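Local coordinates for 1,3-1,4-beta-glucanase (Hordeum vulgare, PDB 1AQ0), which hydrolyses 1,4-beta-D-glucosidic linkages in mixed-linkage 1,3-1,4-beta-D-glucans, polysaccharides of cereal cell walls, as a family 17 glycosidase, at residues A15-V19 against A38-V43; I48-A54 against V83-C89; L132-P138 against T209-F214; A69-V73 against N108-L113. One frame throughout, in Å; residues are numbered along the deposited sequence.

Interaction 1 of 4, residues A15-V19 against A38-V43; sequences ASTVV and AALQAV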
loop_
_atom_site.group_PDB
_atom_site.type_symbol
_atom_site.label_atom_id
_atom_site.label_comp_id
_atom_site.label_asym_id
_atom_site.label_seq_id
_atom_site.Cartn_x
_atom_site.Cartn_y
_atom_site.Cartn_z
ATOM N N ALA A 15 -22.853 -9.297 28.033
ATOM C CA ALA A 15 -22.459 -8.930 26.678
ATOM C C ALA A 15 -23.035 -7.607 26.186
ATOM O O ALA A 15 -22.337 -6.834 25.533
ATOM C CB ALA A 15 -22.793 -10.060 25.702
ATOM N N SER A 16 -24.289 -7.324 26.529
ATOM C CA SER A 16 -24.939 -6.079 26.105
ATOM C C SER A 16 -24.272 -4.846 26.721
ATOM O O SER A 16 -24.252 -3.770 26.122
ATOM C CB SER A 16 -26.428 -6.112 26.457
ATOM O OG SER A 16 -26.611 -6.562 27.789
ATOM N N THR A 17 -23.742 -5.004 27.927
ATOM C CA THR A 17 -23.055 -3.915 28.609
ATOM C C THR A 17 -21.695 -3.701 27.939
ATOM O O THR A 17 -21.265 -2.564 27.727
ATOM C CB THR A 17 -22.855 -4.249 30.094
ATOM O OG1 THR A 17 -24.136 -4.477 30.693
ATOM C CG2 THR A 17 -22.136 -3.123 30.822
ATOM N N VAL A 18 -21.039 -4.797 27.571
ATOM C CA VAL A 18 -19.739 -4.723 26.919
ATOM C C VAL A 18 -19.888 -3.996 25.586
ATOM O O VAL A 18 -19.103 -3.102 25.269
ATOM C CB VAL A 18 -19.118 -6.124 26.709
ATOM C CG1 VAL A 18 -17.757 -6.005 26.022
ATOM C CG2 VAL A 18 -18.958 -6.831 28.056
ATOM N N VAL A 19 -20.929 -4.330 24.834
ATOM C CA VAL A 19 -21.170 -3.679 23.557
ATOM C C VAL A 19 -21.388 -2.177 23.786
ATOM O O VAL A 19 -20.899 -1.354 23.011
ATOM C CB VAL A 19 -22.337 -4.345 22.796
ATOM C CG1 VAL A 19 -22.797 -3.480 21.639
ATOM C CG2 VAL A 19 -21.883 -5.694 22.262
ATOM N N ALA A 38 -24.559 -14.738 23.116
ATOM C CA ALA A 38 -24.940 -13.523 23.824
ATOM C C ALA A 38 -24.302 -12.303 23.151
ATOM O O ALA A 38 -24.955 -11.276 22.932
ATOM C CB ALA A 38 -24.506 -13.618 25.274
ATOM N N ALA A 39 -23.025 -12.432 22.803
ATOM C CA ALA A 39 -22.293 -11.355 22.153
ATOM C C ALA A 39 -22.823 -11.057 20.754
ATOM O O ALA A 39 -23.032 -9.895 20.406
ATOM C CB ALA A 39 -20.808 -11.678 22.096
ATOM N N LEU A 40 -23.054 -12.097 19.958
ATOM C CA LEU A 40 -23.554 -11.908 18.597
ATOM C C LEU A 40 -24.951 -11.293 18.584
ATOM O O LEU A 40 -25.270 -10.487 17.716
ATOM C CB LEU A 40 -23.507 -13.220 17.808
ATOM C CG LEU A 40 -22.089 -13.696 17.485
ATOM C CD1 LEU A 40 -22.127 -15.036 16.800
ATOM C CD2 LEU A 40 -21.393 -12.676 16.599
ATOM N N GLN A 41 -25.760 -11.625 19.586
ATOM C CA GLN A 41 -27.109 -11.075 19.690
ATOM C C GLN A 41 -27.028 -9.588 20.051
ATOM O O GLN A 41 -27.713 -8.758 19.454
ATOM C CB GLN A 41 -27.931 -11.859 20.732
ATOM C CG GLN A 41 -28.360 -13.264 20.244
ATOM C CD GLN A 41 -28.736 -14.236 21.367
ATOM O OE1 GLN A 41 -29.386 -13.862 22.346
ATOM N NE2 GLN A 41 -28.332 -15.496 21.216
ATOM N N ALA A 42 -26.119 -9.252 20.962
ATOM C CA ALA A 42 -25.931 -7.879 21.426
ATOM C C ALA A 42 -25.224 -6.918 20.459
ATOM O O ALA A 42 -25.478 -5.715 20.487
ATOM C CB ALA A 42 -25.209 -7.884 22.762
ATOM N N VAL A 43 -24.334 -7.436 19.621
ATOM C CA VAL A 43 -23.592 -6.589 18.690
ATOM C C VAL A 43 -24.352 -6.274 17.396
ATOM O O VAL A 43 -23.962 -5.384 16.646
ATOM C CB VAL A 43 -22.185 -7.201 18.374
ATOM C CG1 VAL A 43 -22.302 -8.396 17.434
ATOM C CG2 VAL A 43 -21.245 -6.142 17.815
#
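Val-19 holds CG1 trans to its backbone N (chi1 167°) and CG2 trans to its carbonyl carbon, and this spreads both methyls over the last turn of the 38-43 segment. CG1 of Val-19 meets the carbonyl O of Ala-42 at 3.7 Å, while CG2 of Val-19 lies 4.0 Å from CB of Ala-42 and reaches on to the backbone N and CB of Val-43. One turn earlier the contact is made by alanines. The methyl of Ala-15 points at the opposing helix and comes 3.7 Å from the carbonyl carbon of Ala-38, with the Ala-38 methyl alongside it, CB to CB 4.0 Å. In return, CB of Ala-42 rests against the backbone of Ser-16, 3.8 Å from its CA. Such short side chains let the two axes approach to 8.6 Å at a crossing angle of -46°, and the contact is purely van der Waals. Beneath it, Val-19 reaches Met-30 and Ala-39 reaches Leu-32, both on strand 29-32, which joins the two helices in sequence. The pair are consecutive helices of the outer layer, packed side by side on the outer face of the inner-barrel strand that links them, as in a TIM barrel.

Interaction 2 of 4, residues I48-A54 against V83-C89; sequences INVVVGA and VSFRYVC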
loop_
_atom_site.group_PDB
_atom_site.type_symbol
_atom_site.label_atom_id
_atom_site.label_comp_id
_atom_site.label_asym_id
_atom_site.label_seq_id
_atom_site.Cartn_x
_atom_site.Cartn_y
_atom_site.Cartn_z
ATOM N N ILE A 48 -20.642 -2.025 14.737
ATOM C CA ILE A 48 -19.326 -2.505 15.150
ATOM C C ILE A 48 -18.945 -3.677 14.253
ATOM O O ILE A 48 -19.737 -4.602 14.059
ATOM C CB ILE A 48 -19.325 -2.947 16.639
ATOM C CG1 ILE A 48 -19.647 -1.750 17.536
ATOM C CG2 ILE A 48 -17.965 -3.531 17.029
ATOM C CD1 ILE A 48 -19.879 -2.104 18.976
ATOM N N ASN A 49 -17.759 -3.609 13.657
ATOM C CA ASN A 49 -17.287 -4.680 12.786
ATOM C C ASN A 49 -16.889 -5.865 13.653
ATOM O O ASN A 49 -16.259 -5.694 14.698
ATOM C CB ASN A 49 -16.100 -4.219 11.940
ATOM C CG ASN A 49 -16.456 -3.063 11.031
ATOM O OD1 ASN A 49 -17.384 -3.148 10.229
ATOM N ND2 ASN A 49 -15.736 -1.962 11.173
ATOM N N VAL A 50 -17.227 -7.066 13.204
ATOM C CA VAL A 50 -16.939 -8.262 13.981
ATOM C C VAL A 50 -16.069 -9.285 13.281
ATOM O O VAL A 50 -16.286 -9.610 12.115
ATOM C CB VAL A 50 -18.262 -8.983 14.417
ATOM C CG1 VAL A 50 -17.952 -10.291 15.162
ATOM C CG2 VAL A 50 -19.105 -8.073 15.301
ATOM N N VAL A 51 -15.051 -9.748 13.995
ATOM C CA VAL A 51 -14.180 -10.813 13.515
ATOM C C VAL A 51 -14.623 -11.988 14.400
ATOM O O VAL A 51 -14.527 -11.910 15.623
ATOM C CB VAL A 51 -12.686 -10.517 13.784
ATOM C CG1 VAL A 51 -11.837 -11.750 13.463
ATOM C CG2 VAL A 51 -12.231 -9.340 12.953
ATOM N N VAL A 52 -15.190 -13.026 13.802
ATOM C CA VAL A 52 -15.644 -14.171 14.582
ATOM C C VAL A 52 -14.736 -15.366 14.340
ATOM O O VAL A 52 -14.365 -15.661 13.203
ATOM C CB VAL A 52 -17.128 -14.527 14.274
ATOM C CG1 VAL A 52 -17.303 -14.899 12.813
ATOM C CG2 VAL A 52 -17.599 -15.655 15.182
ATOM N N GLY A 53 -14.334 -16.028 15.415
ATOM C CA GLY A 53 -13.460 -17.165 15.257
ATOM C C GLY A 53 -14.143 -18.508 15.354
ATOM O O GLY A 53 -15.238 -18.632 15.903
ATOM N N ALA A 54 -13.531 -19.489 14.706
ATOM C CA ALA A 54 -13.984 -20.870 14.753
ATOM C C ALA A 54 -12.894 -21.435 15.653
ATOM O O ALA A 54 -11.729 -21.500 15.248
ATOM C CB ALA A 54 -13.916 -21.510 13.367
ATOM N N VAL A 83 -25.538 -8.419 12.170
ATOM C CA VAL A 83 -24.135 -8.274 12.563
ATOM C C VAL A 83 -23.242 -7.931 11.375
ATOM O O VAL A 83 -23.340 -8.545 10.316
ATOM C CB VAL A 83 -23.595 -9.553 13.260
ATOM C CG1 VAL A 83 -22.108 -9.390 13.609
ATOM C CG2 VAL A 83 -24.393 -9.836 14.519
ATOM N N SER A 84 -22.371 -6.944 11.560
ATOM C CA SER A 84 -21.446 -6.535 10.511
ATOM C C SER A 84 -20.194 -7.412 10.543
ATOM O O SER A 84 -19.157 -7.009 11.065
ATOM C CB SER A 84 -21.060 -5.069 10.697
ATOM O OG SER A 84 -22.216 -4.251 10.740
ATOM N N PHE A 85 -20.310 -8.633 10.030
ATOM C CA PHE A 85 -19.186 -9.556 9.995
ATOM C C PHE A 85 -18.145 -9.062 9.007
ATOM O O PHE A 85 -18.479 -8.636 7.900
ATOM C CB PHE A 85 -19.646 -10.956 9.585
ATOM C CG PHE A 85 -20.433 -11.669 10.641
ATOM C CD1 PHE A 85 -19.808 -12.135 11.793
ATOM C CD2 PHE A 85 -21.791 -11.897 10.478
ATOM C CE1 PHE A 85 -20.531 -12.822 12.773
ATOM C CE2 PHE A 85 -22.524 -12.582 11.450
ATOM C CZ PHE A 85 -21.889 -13.045 12.599
ATOM N N ARG A 86 -16.885 -9.129 9.410
ATOM C CA ARG A 86 -15.786 -8.693 8.564
ATOM C C ARG A 86 -14.969 -9.914 8.152
ATOM O O ARG A 86 -14.767 -10.159 6.960
ATOM C CB ARG A 86 -14.940 -7.673 9.324
ATOM C CG ARG A 86 -13.856 -6.991 8.520
ATOM C CD ARG A 86 -13.468 -5.693 9.206
ATOM N NE ARG A 86 -12.268 -5.084 8.648
ATOM C CZ ARG A 86 -12.138 -4.665 7.392
ATOM N NH1 ARG A 86 -13.141 -4.787 6.532
ATOM N NH2 ARG A 86 -11.003 -4.095 7.000
ATOM N N TYR A 87 -14.507 -10.688 9.132
ATOM C CA TYR A 87 -13.732 -11.898 8.849
ATOM C C TYR A 87 -14.176 -13.067 9.716
ATOM O O TYR A 87 -14.719 -12.878 10.802
ATOM C CB TYR A 87 -12.239 -11.726 9.168
ATOM C CG TYR A 87 -11.538 -10.529 8.584
ATOM C CD1 TYR A 87 -11.418 -10.359 7.209
ATOM C CD2 TYR A 87 -10.976 -9.570 9.418
ATOM C CE1 TYR A 87 -10.750 -9.249 6.681
ATOM C CE2 TYR A 87 -10.311 -8.466 8.904
ATOM C CZ TYR A 87 -10.202 -8.310 7.541
ATOM O OH TYR A 87 -9.551 -7.210 7.047
ATOM N N VAL A 88 -13.910 -14.272 9.223
ATOM C CA VAL A 88 -14.153 -15.494 9.972
ATOM C C VAL A 88 -12.722 -16.003 10.166
ATOM O O VAL A 88 -12.016 -16.288 9.195
ATOM C CB VAL A 88 -14.982 -16.545 9.187
ATOM C CG1 VAL A 88 -14.971 -17.882 9.934
ATOM C CG2 VAL A 88 -16.414 -16.078 9.032
ATOM N N CYS A 89 -12.255 -15.998 11.406
ATOM C CA CYS A 89 -10.909 -16.455 11.702
ATOM C C CYS A 89 -10.948 -17.923 12.131
ATOM O O CYS A 89 -11.426 -18.258 13.217
ATOM C CB CYS A 89 -10.294 -15.582 12.796
ATOM S SG CYS A 89 -8.576 -15.912 13.114
HETATM O O HOH W 1 -22.420 -5.563 14.172
#
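Arg-86 leaves strand 84-92 towards strand 49-54, and its CB lies 3.7 Å from the carbonyl O of Val-50. With CG trans to the backbone N (chi1 -173°), the chain runs extended: CG sits over the centre of one face of the Tyr-87 ring, 3.8 Å above its plane, and CD passes CB of Asn-49. Further out, NE forms a salt bridge with OE2 of Glu-271, whose other oxygen, OE1, is hydrogen-bonded to Tyr-87 OH. The guanidinium ends the chain, with that hydroxyl 3.3 Å from its plane, over one face.

The backbones pair in parallel. Val-50 N donates to Ser-84 O, and Arg-86 N returns to Val-50 O at 2.8 Å. The next donor, Val-52 N, goes to Tyr-87 O, so an extra residue is taken up at Arg-86, as in a beta bulge, and the buried Tyr-87 N has no partner. Regular pairing resumes with Cys-89 N on Val-52 O and Ala-54 N on Cys-89 O. Where the pair begins, a water bridges Ile-48 O and Ser-84 N.

CG1 of Val-52 approaches CE1 of Phe-85 at 3.8 Å, and CG2 of Val-50 meets CG1 of Val-83 at 3.7 Å; that Val-83 methyl also lies over the centre of the Phe-85 ring. From the other side of the sheet, CG2 of Val-51 touches the edge of Tyr-87.

Strand 49-54 is held between strands 84-92 and 29-32, with Val-50 under Val-43 of helix 37-43 and Val-52 under Ile-77 of helix 66-78.

Interaction 3 of 4, residues L132-P138 against T209-F214; sequences LGVFSPP and TTVDAF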
loop_
_atom_site.group_PDB
_atom_site.type_symbol
_atom_site.label_atom_id
_atom_site.label_comp_id
_atom_site.label_asym_id
_atom_site.label_seq_id
_atom_site.Cartn_x
_atom_site.Cartn_y
_atom_site.Cartn_z
ATOM N N LEU A 132 7.908 -17.108 13.249
ATOM C CA LEU A 132 8.978 -16.429 12.528
ATOM C C LEU A 132 10.319 -16.963 13.026
ATOM O O LEU A 132 10.605 -16.909 14.223
ATOM C CB LEU A 132 8.935 -14.912 12.765
ATOM C CG LEU A 132 7.877 -14.041 12.086
ATOM C CD1 LEU A 132 8.131 -12.599 12.476
ATOM C CD2 LEU A 132 7.938 -14.186 10.571
ATOM N N GLY A 133 11.116 -17.508 12.115
ATOM C CA GLY A 133 12.426 -18.014 12.475
ATOM C C GLY A 133 13.385 -16.845 12.596
ATOM O O GLY A 133 14.298 -16.849 13.418
ATOM N N VAL A 134 13.178 -15.836 11.762
ATOM C CA VAL A 134 14.011 -14.640 11.773
ATOM C C VAL A 134 13.083 -13.444 11.668
ATOM O O VAL A 134 12.178 -13.438 10.839
ATOM C CB VAL A 134 14.981 -14.614 10.560
ATOM C CG1 VAL A 134 15.737 -13.293 10.514
ATOM C CG2 VAL A 134 15.962 -15.770 10.642
ATOM N N PHE A 135 13.265 -12.464 12.544
ATOM C CA PHE A 135 12.444 -11.258 12.494
ATOM C C PHE A 135 13.317 -10.025 12.310
ATOM O O PHE A 135 12.834 -8.966 11.911
ATOM C CB PHE A 135 11.576 -11.114 13.752
ATOM C CG PHE A 135 12.359 -10.968 15.024
ATOM C CD1 PHE A 135 12.794 -9.714 15.452
ATOM C CD2 PHE A 135 12.683 -12.086 15.783
ATOM C CE1 PHE A 135 13.547 -9.575 16.621
ATOM C CE2 PHE A 135 13.435 -11.963 16.954
ATOM C CZ PHE A 135 13.870 -10.703 17.374
ATOM N N SER A 136 14.610 -10.177 12.569
ATOM C CA SER A 136 15.543 -9.066 12.455
ATOM C C SER A 136 16.823 -9.506 11.747
ATOM O O SER A 136 17.411 -10.530 12.100
ATOM C CB SER A 136 15.864 -8.530 13.853
ATOM O OG SER A 136 16.564 -7.302 13.792
ATOM N N PRO A 137 17.229 -8.778 10.688
ATOM C CA PRO A 137 16.535 -7.602 10.155
ATOM C C PRO A 137 15.303 -8.050 9.356
ATOM O O PRO A 137 15.265 -9.179 8.852
ATOM C CB PRO A 137 17.608 -6.952 9.278
ATOM C CG PRO A 137 18.341 -8.123 8.737
ATOM C CD PRO A 137 18.473 -9.039 9.937
ATOM N N PRO A 138 14.294 -7.165 9.202
ATOM C CA PRO A 138 13.063 -7.490 8.464
ATOM C C PRO A 138 13.263 -8.071 7.070
ATOM O O PRO A 138 12.463 -8.888 6.626
ATOM C CB PRO A 138 12.326 -6.152 8.422
ATOM C CG PRO A 138 12.743 -5.513 9.685
ATOM C CD PRO A 138 14.227 -5.793 9.733
ATOM N N THR A 209 9.277 -3.701 12.973
ATOM C CA THR A 209 10.226 -4.732 12.578
ATOM C C THR A 209 9.530 -6.079 12.383
ATOM O O THR A 209 9.721 -6.745 11.367
ATOM C CB THR A 209 11.324 -4.872 13.645
ATOM O OG1 THR A 209 11.997 -3.619 13.788
ATOM C CG2 THR A 209 12.334 -5.954 13.267
ATOM N N THR A 210 8.690 -6.451 13.342
ATOM C CA THR A 210 7.974 -7.716 13.290
ATOM C C THR A 210 6.975 -7.770 12.142
ATOM O O THR A 210 6.876 -8.788 11.458
ATOM C CB THR A 210 7.253 -7.998 14.616
ATOM O OG1 THR A 210 8.188 -7.867 15.693
ATOM C CG2 THR A 210 6.682 -9.415 14.622
ATOM N N VAL A 211 6.238 -6.680 11.940
ATOM C CA VAL A 211 5.258 -6.606 10.863
ATOM C C VAL A 211 5.954 -6.763 9.513
ATOM O O VAL A 211 5.526 -7.552 8.668
ATOM C CB VAL A 211 4.471 -5.263 10.910
ATOM C CG1 VAL A 211 3.703 -5.040 9.615
ATOM C CG2 VAL A 211 3.498 -5.278 12.067
ATOM N N ASP A 212 7.048 -6.032 9.322
ATOM C CA ASP A 212 7.773 -6.109 8.068
ATOM C C ASP A 212 8.447 -7.457 7.865
ATOM O O ASP A 212 8.542 -7.930 6.736
ATOM C CB ASP A 212 8.745 -4.939 7.926
ATOM C CG ASP A 212 8.048 -3.661 7.463
ATOM O OD1 ASP A 212 6.829 -3.700 7.187
ATOM O OD2 ASP A 212 8.714 -2.615 7.359
ATOM N N ALA A 213 8.846 -8.097 8.961
ATOM C CA ALA A 213 9.460 -9.422 8.895
ATOM C C ALA A 213 8.405 -10.419 8.409
ATOM O O ALA A 213 8.703 -11.306 7.603
ATOM C CB ALA A 213 9.992 -9.829 10.257
ATOM N N PHE A 214 7.169 -10.268 8.888
ATOM C CA PHE A 214 6.071 -11.131 8.459
ATOM C C PHE A 214 5.823 -10.966 6.966
ATOM O O PHE A 214 5.599 -11.949 6.260
ATOM C CB PHE A 214 4.780 -10.799 9.200
ATOM C CG PHE A 214 4.432 -11.783 10.275
ATOM C CD1 PHE A 214 3.916 -13.034 9.952
ATOM C CD2 PHE A 214 4.611 -11.457 11.611
ATOM C CE1 PHE A 214 3.582 -13.950 10.947
ATOM C CE2 PHE A 214 4.284 -12.362 12.616
ATOM C CZ PHE A 214 3.767 -13.615 12.283
#
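Leu-132 and Pro-138 belong to the excursion that follows barrel strand 122-128, a short antiparallel pair with a classic beta bulge at Gly-133 and Val-134 opposite Ser-142, and both pack on helix 206-219. Leu-132 lays its CG over one face of the Phe-214 ring, a CH-pi contact 4.1 Å from the centroid and 14° off the ring normal. CD1 of Leu-132 lies against the CD2-CE2 side of the ring, 3.8 Å from Phe-214 CD2, and also touches CB of Ala-213. An alanine at Leu-132 is likely to uncover this face of Phe-214 and open a gap beside the Ala-213 methyl.

After the bulge the chain bends along the helix. The carbonyl O of Phe-135 lies 3.4 Å from CB of Ala-213 and 3.3 Å from CG2 of Thr-209. That Thr-209 methyl, trans to its backbone N, also meets CG of Pro-138 at 3.6 Å and the edge of the Phe-135 ring, whereas OG1 of Thr-209 is turned elsewhere, to Tyr-186. The peptide before Pro-137 is cis, and the next residue, Pro-138, rests its CB 3.8 Å from CB of Asp-212. The Asp-212 carboxylate is gripped by Thr-263, Tyr-203, His-266 and the Arg-265 backbone.

Helix 206-219 lies between barrel strands 165-168 and 228-232, and packing of the excursion on it is consistent with the extra subdomain built around the sixth barrel helix in glycosyl hydrolase family 17.

Interaction 4 of 4, residues A69-V73 against N108-L113; sequences AASWV and NVHGAL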
loop_
_atom_site.group_PDB
_atom_site.type_symbol
_atom_site.label_atom_id
_atom_site.label_comp_id
_atom_site.label_asym_id
_atom_site.label_seq_id
_atom_site.Cartn_x
_atom_site.Cartn_y
_atom_site.Cartn_z
ATOM N N ALA A 69 -19.297 -27.589 7.802
ATOM C CA ALA A 69 -18.899 -26.205 7.583
ATOM C C ALA A 69 -20.117 -25.361 7.206
ATOM O O ALA A 69 -20.293 -24.246 7.707
ATOM C CB ALA A 69 -17.831 -26.131 6.499
ATOM N N ALA A 70 -20.984 -25.910 6.360
ATOM C CA ALA A 70 -22.188 -25.199 5.944
ATOM C C ALA A 70 -23.115 -25.025 7.136
ATOM O O ALA A 70 -23.815 -24.019 7.258
ATOM C CB ALA A 70 -22.898 -25.956 4.834
ATOM N N SER A 71 -23.113 -26.013 8.023
ATOM C CA SER A 71 -23.947 -25.965 9.215
ATOM C C SER A 71 -23.391 -24.914 10.184
ATOM O O SER A 71 -24.151 -24.137 10.771
ATOM C CB SER A 71 -23.999 -27.347 9.873
ATOM O OG SER A 71 -24.951 -27.385 10.922
ATOM N N TRP A 72 -22.066 -24.857 10.307
ATOM C CA TRP A 72 -21.416 -23.888 11.189
ATOM C C TRP A 72 -21.762 -22.473 10.719
ATOM O O TRP A 72 -22.126 -21.610 11.522
ATOM C CB TRP A 72 -19.896 -24.086 11.187
ATOM C CG TRP A 72 -19.189 -23.307 12.269
ATOM C CD1 TRP A 72 -18.944 -23.720 13.551
ATOM C CD2 TRP A 72 -18.683 -21.961 12.179
ATOM N NE1 TRP A 72 -18.328 -22.714 14.265
ATOM C CE2 TRP A 72 -18.159 -21.626 13.448
ATOM C CE3 TRP A 72 -18.633 -21.007 11.152
ATOM C CZ2 TRP A 72 -17.591 -20.371 13.719
ATOM C CZ3 TRP A 72 -18.069 -19.758 11.423
ATOM C CH2 TRP A 72 -17.559 -19.455 12.698
ATOM N N VAL A 73 -21.663 -22.246 9.412
ATOM C CA VAL A 73 -21.976 -20.948 8.827
ATOM C C VAL A 73 -23.452 -20.599 9.024
ATOM O O VAL A 73 -23.783 -19.472 9.383
ATOM C CB VAL A 73 -21.602 -20.910 7.321
ATOM C CG1 VAL A 73 -22.192 -19.687 6.647
ATOM C CG2 VAL A 73 -20.094 -20.905 7.173
ATOM N N ASN A 108 -13.508 -25.112 3.201
ATOM C CA ASN A 108 -14.895 -25.495 3.449
ATOM C C ASN A 108 -15.737 -24.344 3.982
ATOM O O ASN A 108 -16.881 -24.168 3.563
ATOM C CB ASN A 108 -14.971 -26.713 4.384
ATOM C CG ASN A 108 -14.532 -27.999 3.704
ATOM O OD1 ASN A 108 -14.470 -28.071 2.479
ATOM N ND2 ASN A 108 -14.229 -29.021 4.493
ATOM N N VAL A 109 -15.178 -23.547 4.893
ATOM C CA VAL A 109 -15.910 -22.406 5.443
ATOM C C VAL A 109 -16.102 -21.383 4.324
ATOM O O VAL A 109 -17.184 -20.822 4.152
ATOM C CB VAL A 109 -15.154 -21.759 6.632
ATOM C CG1 VAL A 109 -15.879 -20.511 7.106
ATOM C CG2 VAL A 109 -15.030 -22.753 7.776
ATOM N N HIS A 110 -15.058 -21.185 3.535
ATOM C CA HIS A 110 -15.113 -20.247 2.424
ATOM C C HIS A 110 -16.218 -20.649 1.437
ATOM O O HIS A 110 -17.054 -19.826 1.055
ATOM C CB HIS A 110 -13.760 -20.201 1.712
ATOM C CG HIS A 110 -13.734 -19.285 0.525
ATOM N ND1 HIS A 110 -13.683 -19.769 -0.752
ATOM C CD2 HIS A 110 -13.840 -17.929 0.499
ATOM C CE1 HIS A 110 -13.763 -18.709 -1.538
ATOM N NE2 HIS A 110 -13.859 -17.577 -0.826
ATOM N N GLY A 111 -16.236 -21.926 1.062
ATOM C CA GLY A 111 -17.241 -22.417 0.135
ATOM C C GLY A 111 -18.651 -22.200 0.646
ATOM O O GLY A 111 -19.541 -21.813 -0.110
ATOM N N ALA A 112 -18.852 -22.432 1.939
ATOM C CA ALA A 112 -20.159 -22.260 2.560
ATOM C C ALA A 112 -20.590 -20.796 2.549
ATOM O O ALA A 112 -21.762 -20.491 2.317
ATOM C CB ALA A 112 -20.140 -22.803 3.986
ATOM N N LEU A 113 -19.650 -19.891 2.807
ATOM C CA LEU A 113 -19.952 -18.459 2.811
ATOM C C LEU A 113 -20.411 -17.982 1.432
ATOM O O LEU A 113 -21.403 -17.260 1.315
ATOM C CB LEU A 113 -18.741 -17.655 3.286
ATOM C CG LEU A 113 -18.491 -17.729 4.793
ATOM C CD1 LEU A 113 -17.135 -17.135 5.124
ATOM C CD2 LEU A 113 -19.605 -17.003 5.527
#
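Methyl-to-methyl packing carries most of the contact between Val-73 and the 108-113 segment. CG2 of Val-73 comes 3.7 Å from CB of Ala-112 and 4.2 Å from CG1 of Val-109, while CG1 of Val-73 meets CD2 of Leu-113 at 3.9 Å, the two side chains crossing at a slant. A chi1 of 168° sends CG1 of Val-73 towards Leu-113 and leaves CG2 for Ala-112 and Val-109. CB of Ala-70 adds a looser touch on CB of Ala-112.

A second group sets side chains against backbone. The methyl of Ala-112 rests 3.7 Å from CA of Ala-70 and reaches the carbonyl O of Ala-69. Likewise, CB of Ala-69 approaches the backbone N of Val-109.

One polar side chain, Asn-108, takes part. Its CB makes the contact, 3.6 Å from CB of Ala-69, and its ND2 is hydrogen-bonded outside the two segments, to the carbonyl O of Leu-62.

Because alanines occupy the crossing, the axes close to 8.5 Å at an angle of -58°. Inward from it, Val-109 and Leu-113 both lie on Val-88 of strand 84-92 and on Val-123 of strand 122-128. Helices 66-78 and 102-115 are therefore neighbours in the helical layer of the TIM barrel, and together they cover strand 84-92.

From the N terminus, interaction 1 closes first, bringing helix 15-25 to helix 37-43 across strand 29-32. The chain then enters strand 49-54, opening interaction 2, which closes at strand 84-92 after helices 59-64 and 66-78. Interaction 4 starts inside that span and ends beyond it on helix 102-115, so interactions 2 and 4 cross, the interlocking expected of successive beta-alpha-beta units. Val-43 packs on both segments of interaction 2, and Trp-72 of the 69-73 segment on its distal end, so interaction 2 is touched by both interaction 1 and interaction 4, which do not meet each other. Interaction 3 closes the longest loop, across the barrel about 27 Å from interaction 2, centre to centre.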